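Local coordinates for magnesium transporter, putative (Shewanella oneidensis MR-1, PDB 3KXR), which probably carries magnesium or a similar cation across the membrane, this chain being its CBS-pair region with part of the MgtE N domain, at residues A[87-92]-A[147-151]; A[63-67]-A[79-85]; A[51-57]-A[130-135]. All blocks are in the same frame, centred on the assembly; numbering follows the deposited sequence.

Interaction 1. Residues A[87-92]-A[147-151]; sequences CNDNLF and EIELP
Glu149 reaches across from 147-151 and places OE2 where Asn88, Asp89 and Asn90 can all bind it. Its CG sits between its own backbone N and carbonyl carbon (chi1 61°), and the chain beyond runs extended, which carries the carboxylate to the turn leading into strand 90-94. There the backbone N atoms of Asp89 and Asn90 each approach Glu149 OE2 at 2.9 Å, both nearly along its C-O axis. As third donor, Asn88 ND2 reaches the syn lone pair of Glu149 OE2 at 3.0 Å, with its amide plane turned 84° from the carboxylate. The other oxygen, OE1, forms a salt bridge with Arg162 and accepts from water 2, which also donates to Asn90 O. Three N-H groups and the Arg162 guanidinium would be expected to offset the charge of this buried carboxylate. The tandem CBS pair provides the setting: 90-94 and 149-153 are the middle strands of the two CBS sheets, and residues 90-92 and 149-151 run 8° from parallel without backbone hydrogen bonds between them. Side chains and water span the separation instead. Asn90 ND2 donates to Glu147 OE1 at 3.1 Å, keeping the acceptor in its own amide plane while approaching the carboxylate from above that group's plane; Arg105 pairs with the same oxygen. Water 1 ties Asp89 OD1, Glu147 OE1 and Ile148 N together. Asp89 OD1 and Glu149 OE2, like charges, stand 4.0 Å apart, a closeness the N-H groups on OE2 are likely to offset. On the apolar side, Pro151 lies over one face of the Phe92 ring in a CH-pi contact, CB standing 3.8 Å from the centroid. At the other end of the contact, Ile148 lays CD1 against the Cys87 backbone, 3.5 Å from its C atom.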
loop_
_atom_site.group_PDB
_atom_site.type_symbol
_atom_site.label_atom_id
_atom_site.label_comp_id
_atom_site.label_asym_id
_atom_site.label_seq_id
_atom_site.Cartn_x
_atom_site.Cartn_y
_atom_site.Cartn_z
ATOM N N CYS A 87 -7.322 -13.112 -22.881
ATOM C CA CYS A 87 -8.352 -12.652 -23.799
ATOM C C CYS A 87 -8.067 -11.311 -24.360
ATOM O O CYS A 87 -8.888 -10.411 -24.268
ATOM C CB CYS A 87 -9.690 -12.537 -23.098
ATOM S SG CYS A 87 -10.469 -14.069 -22.970
ATOM N N ASN A 88 -6.903 -11.176 -24.961
ATOM C CA ASN A 88 -6.487 -9.898 -25.406
ATOM C C ASN A 88 -6.040 -9.983 -26.816
ATOM O O ASN A 88 -5.094 -10.683 -27.116
ATOM C CB ASN A 88 -5.347 -9.407 -24.555
ATOM C CG ASN A 88 -4.807 -8.077 -25.032
ATOM O OD1 ASN A 88 -3.598 -7.945 -25.223
ATOM N ND2 ASN A 88 -5.700 -7.082 -25.234
ATOM N N ASP A 89 -6.732 -9.289 -27.702
ATOM C CA ASP A 89 -6.146 -9.025 -29.001
ATOM C C ASP A 89 -6.557 -7.687 -29.594
ATOM O O ASP A 89 -6.473 -7.498 -30.795
ATOM C CB ASP A 89 -6.450 -10.173 -29.955
ATOM C CG ASP A 89 -7.853 -10.133 -30.436
ATOM O OD1 ASP A 89 -8.661 -9.350 -29.847
ATOM O OD2 ASP A 89 -8.131 -10.851 -31.423
ATOM N N ASN A 90 -6.968 -6.761 -28.729
ATOM C CA ASN A 90 -7.326 -5.418 -29.125
ATOM C C ASN A 90 -6.674 -4.441 -28.187
ATOM O O ASN A 90 -6.292 -4.773 -27.072
ATOM C CB ASN A 90 -8.846 -5.230 -29.108
ATOM C CG ASN A 90 -9.511 -5.907 -30.250
ATOM O OD1 ASN A 90 -8.883 -6.179 -31.261
ATOM N ND2 ASN A 90 -10.782 -6.198 -30.113
ATOM N N LEU A 91 -6.584 -3.207 -28.643
ATOM C CA LEU A 91 -5.994 -2.152 -27.836
ATOM C C LEU A 91 -6.852 -0.892 -27.992
ATOM O O LEU A 91 -7.352 -0.597 -29.083
ATOM C CB LEU A 91 -4.553 -1.980 -28.282
ATOM C CG LEU A 91 -3.609 -0.979 -27.656
ATOM C CD1 LEU A 91 -2.169 -1.457 -27.865
ATOM C CD2 LEU A 91 -3.861 0.333 -28.347
ATOM N N PHE A 92 -7.072 -0.196 -26.892
ATOM C CA PHE A 92 -8.038 0.879 -26.866
ATOM C C PHE A 92 -7.359 2.227 -26.881
ATOM O O PHE A 92 -6.342 2.405 -26.220
ATOM C CB PHE A 92 -8.927 0.717 -25.632
ATOM C CG PHE A 92 -9.555 -0.628 -25.562
ATOM C CD1 PHE A 92 -10.232 -1.146 -26.659
ATOM C CD2 PHE A 92 -9.424 -1.423 -24.437
ATOM C CE1 PHE A 92 -10.793 -2.419 -26.612
ATOM C CE2 PHE A 92 -9.993 -2.709 -24.388
ATOM C CZ PHE A 92 -10.667 -3.198 -25.481
ATOM N N GLU A 147 -15.139 -10.648 -31.290
ATOM C CA GLU A 147 -14.252 -10.132 -30.241
ATOM C C GLU A 147 -14.070 -11.096 -29.078
ATOM O O GLU A 147 -14.968 -11.880 -28.749
ATOM C CB GLU A 147 -14.825 -8.853 -29.636
ATOM C CG GLU A 147 -15.433 -7.826 -30.599
ATOM C CD GLU A 147 -14.448 -7.293 -31.613
ATOM O OE1 GLU A 147 -13.214 -7.495 -31.448
ATOM O OE2 GLU A 147 -14.910 -6.685 -32.598
ATOM N N ILE A 148 -12.918 -11.013 -28.432
ATOM C CA ILE A 148 -12.712 -11.751 -27.201
ATOM C C ILE A 148 -12.668 -10.809 -25.984
ATOM O O ILE A 148 -12.467 -11.244 -24.838
ATOM C CB ILE A 148 -11.468 -12.699 -27.296
ATOM C CG1 ILE A 148 -10.153 -11.943 -27.548
ATOM C CG2 ILE A 148 -11.697 -13.724 -28.399
ATOM C CD1 ILE A 148 -8.811 -12.863 -27.456
ATOM N N GLU A 149 -12.900 -9.524 -26.222
ATOM C CA GLU A 149 -13.009 -8.577 -25.134
ATOM C C GLU A 149 -13.725 -7.379 -25.662
ATOM O O GLU A 149 -13.638 -7.079 -26.856
ATOM C CB GLU A 149 -11.613 -8.154 -24.668
ATOM C CG GLU A 149 -10.796 -7.463 -25.773
ATOM C CD GLU A 149 -9.321 -7.212 -25.437
ATOM O OE1 GLU A 149 -9.013 -6.700 -24.331
ATOM O OE2 GLU A 149 -8.475 -7.488 -26.321
ATOM N N LEU A 150 -14.390 -6.653 -24.785
ATOM C CA LEU A 150 -14.934 -5.367 -25.184
ATOM C C LEU A 150 -14.594 -4.301 -24.149
ATOM O O LEU A 150 -14.585 -4.581 -22.951
ATOM C CB LEU A 150 -16.449 -5.442 -25.327
ATOM C CG LEU A 150 -17.052 -6.120 -26.566
ATOM C CD1 LEU A 150 -18.595 -6.157 -26.456
ATOM C CD2 LEU A 150 -16.599 -5.397 -27.841
ATOM N N PRO A 151 -14.345 -3.075 -24.604
ATOM C CA PRO A 151 -14.165 -1.966 -23.689
ATOM C C PRO A 151 -15.474 -1.552 -23.041
ATOM O O PRO A 151 -16.555 -1.634 -23.670
ATOM C CB PRO A 151 -13.659 -0.843 -24.602
ATOM C CG PRO A 151 -14.247 -1.150 -25.889
ATOM C CD PRO A 151 -14.382 -2.618 -25.998
HETATM O O HOH W 1 -11.257 -8.855 -29.302
HETATM O O HOH W 2 -6.924 -4.605 -24.248
HETATM O O HOH W 3 -12.635 -5.017 -28.395
#

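Interaction 2. Residues A[63-67]-A[79-85]; sequences QMLVL and FFRRIEL
Leu65 is the bump of this contact, pushed into a hollow whose walls are Phe79, Phe80, Ile83 and Leu85. Its CG stands over the Phe79 ring, 3.9 Å from the centroid and 13° off the normal, a CH-pi contact at the face. From there the two methyls diverge. Leu65 CD1 goes toward Ile83 CG2, at 3.9 Å, and also meets Leu85 CD2. On the Phe80 side, Leu65 CD2 comes within 3.6 Å of Phe80 CD1. This is the packing of a beta-alpha-beta unit: helix 73-82 crosses over between the neighbouring parallel strands 66-68 and 90-94, and its inward aromatics settle on Leu65 and on the start of the strand that precedes it. Leu91, from the strand that follows, touches Leu65, Phe79 and Phe80 as well. The Phe79 ring in turn wedges its edge against the strand, CE2 lying 3.4 Å from Val66 O, near the ring plane. Leu67 lies along the adjoining edge, CG standing 3.9 Å from Phe79 CD2. Beyond the helix end, Leu85 has CG opposite its backbone N (chi1 -152°), an orientation that rests CD2 4.0 Å from CA of Met64, a selenomethionine here. The second subunit adds to the layer: its Trp21 meets Phe79 edge-to-face, and its Leu9 N is hydrogen-bonded to Gln63 OE1.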
loop_
_atom_site.group_PDB
_atom_site.type_symbol
_atom_site.label_atom_id
_atom_site.label_comp_id
_atom_site.label_asym_id
_atom_site.label_seq_id
_atom_site.Cartn_x
_atom_site.Cartn_y
_atom_site.Cartn_z
ATOM N N GLN A 63 -7.525 -3.904 -16.048
ATOM C CA GLN A 63 -6.385 -4.435 -16.826
ATOM C C GLN A 63 -6.654 -4.473 -18.308
ATOM O O GLN A 63 -7.507 -5.214 -18.774
ATOM C CB GLN A 63 -6.047 -5.872 -16.386
ATOM C CG GLN A 63 -4.905 -5.914 -15.455
ATOM C CD GLN A 63 -4.767 -7.195 -14.686
ATOM O OE1 GLN A 63 -3.913 -8.026 -15.004
ATOM N NE2 GLN A 63 -5.553 -7.334 -13.618
HETATM N N MSE A 64 -5.909 -3.698 -19.062
HETATM C CA MSE A 64 -6.153 -3.630 -20.470
HETATM C C MSE A 64 -5.018 -2.966 -21.204
HETATM O O MSE A 64 -4.212 -2.270 -20.643
HETATM C CB MSE A 64 -7.433 -2.835 -20.717
HETATM C CG MSE A 64 -7.342 -1.421 -20.201
HETATM SE SE MSE A 64 -8.975 -0.387 -20.491
HETATM C CE MSE A 64 -8.684 1.086 -19.172
ATOM N N LEU A 65 -4.983 -3.177 -22.501
ATOM C CA LEU A 65 -4.090 -2.438 -23.368
ATOM C C LEU A 65 -4.790 -1.117 -23.811
ATOM O O LEU A 65 -5.779 -1.120 -24.525
ATOM C CB LEU A 65 -3.673 -3.348 -24.538
ATOM C CG LEU A 65 -2.356 -4.155 -24.408
ATOM C CD1 LEU A 65 -2.114 -4.796 -23.072
ATOM C CD2 LEU A 65 -2.249 -5.161 -25.546
ATOM N N VAL A 66 -4.281 0.016 -23.335
ATOM C CA VAL A 66 -4.796 1.324 -23.722
ATOM C C VAL A 66 -3.626 2.301 -24.026
ATOM O O VAL A 66 -2.591 2.266 -23.370
ATOM C CB VAL A 66 -5.731 1.890 -22.611
ATOM C CG1 VAL A 66 -5.043 1.786 -21.256
ATOM C CG2 VAL A 66 -6.137 3.309 -22.920
ATOM N N LEU A 67 -3.788 3.146 -25.042
ATOM C CA LEU A 67 -2.809 4.185 -25.365
ATOM C C LEU A 67 -3.548 5.480 -25.718
ATOM O O LEU A 67 -4.719 5.452 -26.142
ATOM C CB LEU A 67 -1.920 3.731 -26.539
ATOM C CG LEU A 67 -0.891 2.604 -26.337
ATOM C CD1 LEU A 67 -0.275 2.173 -27.634
ATOM C CD2 LEU A 67 0.189 3.067 -25.368
ATOM N N PHE A 79 3.405 -3.067 -27.344
ATOM C CA PHE A 79 2.513 -3.398 -26.235
ATOM C C PHE A 79 2.042 -4.850 -26.333
ATOM O O PHE A 79 1.985 -5.588 -25.346
ATOM C CB PHE A 79 1.286 -2.463 -26.253
ATOM C CG PHE A 79 0.837 -1.985 -24.886
ATOM C CD1 PHE A 79 1.111 -2.707 -23.736
ATOM C CD2 PHE A 79 0.083 -0.822 -24.776
ATOM C CE1 PHE A 79 0.663 -2.259 -22.499
ATOM C CE2 PHE A 79 -0.380 -0.362 -23.547
ATOM C CZ PHE A 79 -0.097 -1.066 -22.406
ATOM N N PHE A 80 1.689 -5.253 -27.541
ATOM C CA PHE A 80 1.192 -6.583 -27.733
ATOM C C PHE A 80 2.314 -7.574 -27.537
ATOM O O PHE A 80 2.066 -8.665 -27.114
ATOM C CB PHE A 80 0.669 -6.763 -29.129
ATOM C CG PHE A 80 -0.682 -6.260 -29.336
ATOM C CD1 PHE A 80 -1.739 -6.824 -28.669
ATOM C CD2 PHE A 80 -0.926 -5.254 -30.266
ATOM C CE1 PHE A 80 -3.030 -6.350 -28.878
ATOM C CE2 PHE A 80 -2.215 -4.795 -30.496
ATOM C CZ PHE A 80 -3.269 -5.349 -29.790
ATOM N N ARG A 81 3.541 -7.206 -27.869
ATOM C CA ARG A 81 4.650 -8.165 -27.774
ATOM C C ARG A 81 5.202 -8.261 -26.335
ATOM O O ARG A 81 5.731 -9.302 -25.947
ATOM C CB ARG A 81 5.769 -7.856 -28.782
ATOM C CG ARG A 81 5.401 -8.118 -30.292
ATOM C CD ARG A 81 5.396 -9.611 -30.742
ATOM N N ARG A 82 5.052 -7.210 -25.533
ATOM C CA ARG A 82 5.700 -7.169 -24.220
ATOM C C ARG A 82 4.809 -7.600 -23.057
ATOM O O ARG A 82 5.275 -7.768 -21.975
ATOM C CB ARG A 82 6.176 -5.752 -23.945
ATOM C CG ARG A 82 5.025 -4.815 -23.507
ATOM C CD ARG A 82 5.393 -3.336 -23.544
ATOM N NE ARG A 82 6.575 -3.013 -22.729
ATOM C CZ ARG A 82 7.024 -1.773 -22.500
ATOM N NH1 ARG A 82 6.393 -0.704 -23.005
ATOM N NH2 ARG A 82 8.119 -1.605 -21.765
ATOM N N ILE A 83 3.515 -7.716 -23.282
ATOM C CA ILE A 83 2.548 -7.996 -22.225
ATOM C C ILE A 83 1.790 -9.233 -22.591
ATOM O O ILE A 83 1.385 -9.388 -23.740
ATOM C CB ILE A 83 1.497 -6.865 -22.107
ATOM C CG1 ILE A 83 2.083 -5.665 -21.379
ATOM C CG2 ILE A 83 0.341 -7.315 -21.345
ATOM C CD1 ILE A 83 3.051 -6.033 -20.228
ATOM N N GLU A 84 1.609 -10.107 -21.615
ATOM C CA GLU A 84 0.770 -11.266 -21.770
ATOM C C GLU A 84 -0.488 -10.978 -20.970
ATOM O O GLU A 84 -0.431 -10.637 -19.811
ATOM C CB GLU A 84 1.491 -12.483 -21.248
ATOM C CG GLU A 84 1.295 -13.728 -22.096
ATOM C CD GLU A 84 2.108 -14.867 -21.577
ATOM O OE1 GLU A 84 2.835 -14.683 -20.564
ATOM O OE2 GLU A 84 2.031 -15.956 -22.185
ATOM N N LEU A 85 -1.635 -11.063 -21.615
ATOM C CA LEU A 85 -2.887 -10.753 -20.971
ATOM C C LEU A 85 -3.977 -11.686 -21.475
ATOM O O LEU A 85 -4.049 -11.989 -22.671
ATOM C CB LEU A 85 -3.248 -9.345 -21.325
ATOM C CG LEU A 85 -4.075 -8.597 -20.332
ATOM C CD1 LEU A 85 -3.211 -8.413 -19.114
ATOM C CD2 LEU A 85 -4.450 -7.258 -20.991
#

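Interaction 3. Residues A[51-57]-A[130-135]; sequences YSENEIG and TANTTL
Thr130 O, on which Ile56 rests CG2 at 3.4 Å, is gripped by two donors of a single residue. Thr133 N and Thr133 OG1 reach it from the same face of its carbonyl plane; the N-H bond closes the type I turn from Thr130 to Thr133, and the hydroxyl adds a second hold, Thr133 OG1 lying 2.8 Å from Thr130 O. Thr130 OG1 in turn donates to Asn132 OD1, tying down the turn's other side. So braced, the turn offers two carbonyls to the facing loop. Ile56 N donates to Thr133 O at 2.8 Å, and Gly57 N makes an equally short bond to Ala131 O, in the carbonyl plane and on a lone pair. The loop 51-57 has a type I turn of its own, from Ser52 to Glu55, and here the extended Glu55 side chain, with CG beside its backbone N (chi1 -67°), brings OE1 to Ser52 N at 2.9 Å. The same side chain sets CB against Ala131 O and OE2 beside Asn132 CB. With alanine here, Ser52 N is likely to lose its carboxylate acceptor, and the flank of Asn132 to be uncovered. Tyr51 brings its ring obliquely onto Ala131 CB, which stands 3.4 Å from Tyr51 CE2; Gly57 CA lies over one face of that ring. At the far end Asn54, with CG opposite its backbone N (chi1 -168°), sends OD1 to Leu135 N in a weak but nearly straight bond of 3.3 Å. Leu135 answers with CD1 on Glu53 O and CD2 against the Glu55 backbone. Thr134 caps helix 135-143 through OG1, bonded to Asp137 N. The chain just past the Ser52-Glu55 turn is thus bonded through Ile56 N and Gly57 N to carbonyls of the Thr130-Thr133 turn, fastening the segment that leaves helix 39-50 of the MgtE N domain region to the strand-to-helix loop of the second CBS motif.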
loop_
_atom_site.group_PDB
_atom_site.type_symbol
_atom_site.label_atom_id
_atom_site.label_comp_id
_atom_site.label_asym_id
_atom_site.label_seq_id
_atom_site.Cartn_x
_atom_site.Cartn_y
_atom_site.Cartn_z
ATOM N N TYR A 51 -21.547 0.406 -8.956
ATOM C CA TYR A 51 -22.442 -0.272 -9.895
ATOM C C TYR A 51 -23.190 -1.399 -9.212
ATOM O O TYR A 51 -22.611 -2.190 -8.465
ATOM C CB TYR A 51 -21.664 -0.821 -11.115
ATOM C CG TYR A 51 -20.985 0.262 -11.928
ATOM C CD1 TYR A 51 -19.597 0.442 -11.888
ATOM C CD2 TYR A 51 -21.735 1.136 -12.707
ATOM C CE1 TYR A 51 -18.979 1.469 -12.625
ATOM C CE2 TYR A 51 -21.124 2.159 -13.460
ATOM C CZ TYR A 51 -19.757 2.323 -13.406
ATOM O OH TYR A 51 -19.190 3.338 -14.125
ATOM N N SER A 52 -24.480 -1.485 -9.499
ATOM C CA SER A 52 -25.349 -2.446 -8.839
ATOM C C SER A 52 -25.190 -3.802 -9.499
ATOM O O SER A 52 -24.463 -3.938 -10.487
ATOM C CB SER A 52 -26.792 -1.964 -8.896
ATOM O OG SER A 52 -27.160 -1.716 -10.241
ATOM N N GLU A 53 -25.885 -4.793 -8.957
ATOM C CA GLU A 53 -25.592 -6.192 -9.243
ATOM C C GLU A 53 -25.853 -6.616 -10.666
ATOM O O GLU A 53 -25.308 -7.606 -11.106
ATOM C CB GLU A 53 -26.394 -7.097 -8.313
ATOM C CG GLU A 53 -27.909 -7.071 -8.595
ATOM C CD GLU A 53 -28.737 -7.908 -7.609
ATOM O OE1 GLU A 53 -28.157 -8.698 -6.802
ATOM O OE2 GLU A 53 -29.990 -7.760 -7.653
ATOM N N ASN A 54 -26.696 -5.899 -11.382
ATOM C CA ASN A 54 -26.957 -6.253 -12.764
ATOM C C ASN A 54 -26.386 -5.236 -13.739
ATOM O O ASN A 54 -26.887 -5.111 -14.842
ATOM C CB ASN A 54 -28.470 -6.441 -12.987
ATOM C CG ASN A 54 -28.808 -7.099 -14.348
ATOM O OD1 ASN A 54 -28.092 -7.987 -14.836
ATOM N ND2 ASN A 54 -29.895 -6.647 -14.965
ATOM N N GLU A 55 -25.322 -4.530 -13.349
ATOM C CA GLU A 55 -24.627 -3.598 -14.253
ATOM C C GLU A 55 -23.250 -4.123 -14.570
ATOM O O GLU A 55 -22.500 -4.481 -13.666
ATOM C CB GLU A 55 -24.500 -2.208 -13.631
ATOM C CG GLU A 55 -25.835 -1.480 -13.455
ATOM C CD GLU A 55 -25.708 -0.052 -12.880
ATOM O OE1 GLU A 55 -25.023 0.166 -11.851
ATOM O OE2 GLU A 55 -26.333 0.868 -13.455
ATOM N N ILE A 56 -22.878 -4.140 -15.846
ATOM C CA ILE A 56 -21.602 -4.734 -16.217
ATOM C C ILE A 56 -20.375 -3.983 -15.616
ATOM O O ILE A 56 -19.297 -4.578 -15.374
ATOM C CB ILE A 56 -21.489 -4.877 -17.734
ATOM C CG1 ILE A 56 -20.394 -5.905 -18.077
ATOM C CG2 ILE A 56 -21.261 -3.495 -18.418
ATOM C CD1 ILE A 56 -20.532 -7.236 -17.359
ATOM N N GLY A 57 -20.547 -2.690 -15.337
ATOM C CA GLY A 57 -19.519 -1.923 -14.635
ATOM C C GLY A 57 -18.944 -2.633 -13.410
ATOM O O GLY A 57 -17.765 -2.531 -13.095
ATOM N N THR A 130 -21.637 0.317 -22.449
ATOM C CA THR A 130 -21.885 1.227 -21.349
ATOM C C THR A 130 -21.877 0.405 -20.055
ATOM O O THR A 130 -22.306 -0.754 -20.049
ATOM C CB THR A 130 -23.233 1.954 -21.525
ATOM O OG1 THR A 130 -24.286 0.981 -21.632
ATOM C CG2 THR A 130 -23.183 2.814 -22.788
ATOM N N ALA A 131 -21.401 1.023 -18.971
ATOM C CA ALA A 131 -21.209 0.355 -17.674
ATOM C C ALA A 131 -22.538 -0.116 -17.086
ATOM O O ALA A 131 -22.589 -1.041 -16.279
ATOM C CB ALA A 131 -20.517 1.289 -16.708
ATOM N N ASN A 132 -23.611 0.528 -17.517
ATOM C CA ASN A 132 -24.957 0.176 -17.063
ATOM C C ASN A 132 -25.600 -0.934 -17.886
ATOM O O ASN A 132 -26.687 -1.338 -17.570
ATOM C CB ASN A 132 -25.861 1.412 -17.047
ATOM C CG ASN A 132 -26.142 1.935 -18.426
ATOM O OD1 ASN A 132 -25.513 1.543 -19.393
ATOM N ND2 ASN A 132 -27.092 2.813 -18.526
ATOM N N THR A 133 -24.947 -1.437 -18.934
ATOM C CA THR A 133 -25.507 -2.582 -19.684
ATOM C C THR A 133 -25.741 -3.768 -18.736
ATOM O O THR A 133 -24.947 -3.982 -17.795
ATOM C CB THR A 133 -24.558 -3.000 -20.799
ATOM O OG1 THR A 133 -24.330 -1.869 -21.641
ATOM C CG2 THR A 133 -25.112 -4.160 -21.605
ATOM N N THR A 134 -26.834 -4.512 -18.956
ATOM C CA THR A 134 -27.152 -5.658 -18.095
ATOM C C THR A 134 -26.142 -6.752 -18.338
ATOM O O THR A 134 -25.526 -6.812 -19.411
ATOM C CB THR A 134 -28.560 -6.260 -18.327
ATOM O OG1 THR A 134 -28.637 -6.783 -19.650
ATOM C CG2 THR A 134 -29.672 -5.244 -18.118
ATOM N N LEU A 135 -26.000 -7.642 -17.368
ATOM C CA LEU A 135 -24.969 -8.658 -17.451
ATOM C C LEU A 135 -25.165 -9.560 -18.648
ATOM O O LEU A 135 -24.220 -9.873 -19.366
ATOM C CB LEU A 135 -24.918 -9.494 -16.185
ATOM C CG LEU A 135 -24.769 -8.758 -14.852
ATOM C CD1 LEU A 135 -24.539 -9.782 -13.763
ATOM C CD2 LEU A 135 -23.641 -7.697 -14.917
#

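The three contacts show a tandem-repeat module joined at successive levels. Interaction 3 opens first, at 51-57; interaction 2, within one beta-alpha-beta unit, then opens and closes before interaction 1 begins, which joins the two CBS motifs through the middle strands of their sheets. The centres of interactions 1 and 2 are 10 Å apart, and they meet directly where strands 66-68 and 90-94 pair, Phe92 N lying 2.9 Å from Leu65 O. Interaction 3 encloses interaction 2 along the sequence and alternates with interaction 1, its centre 25 Å and 18 Å from theirs. It lies across the chain's centre from interaction 2, and anchors the N domain side to the second CBS motif.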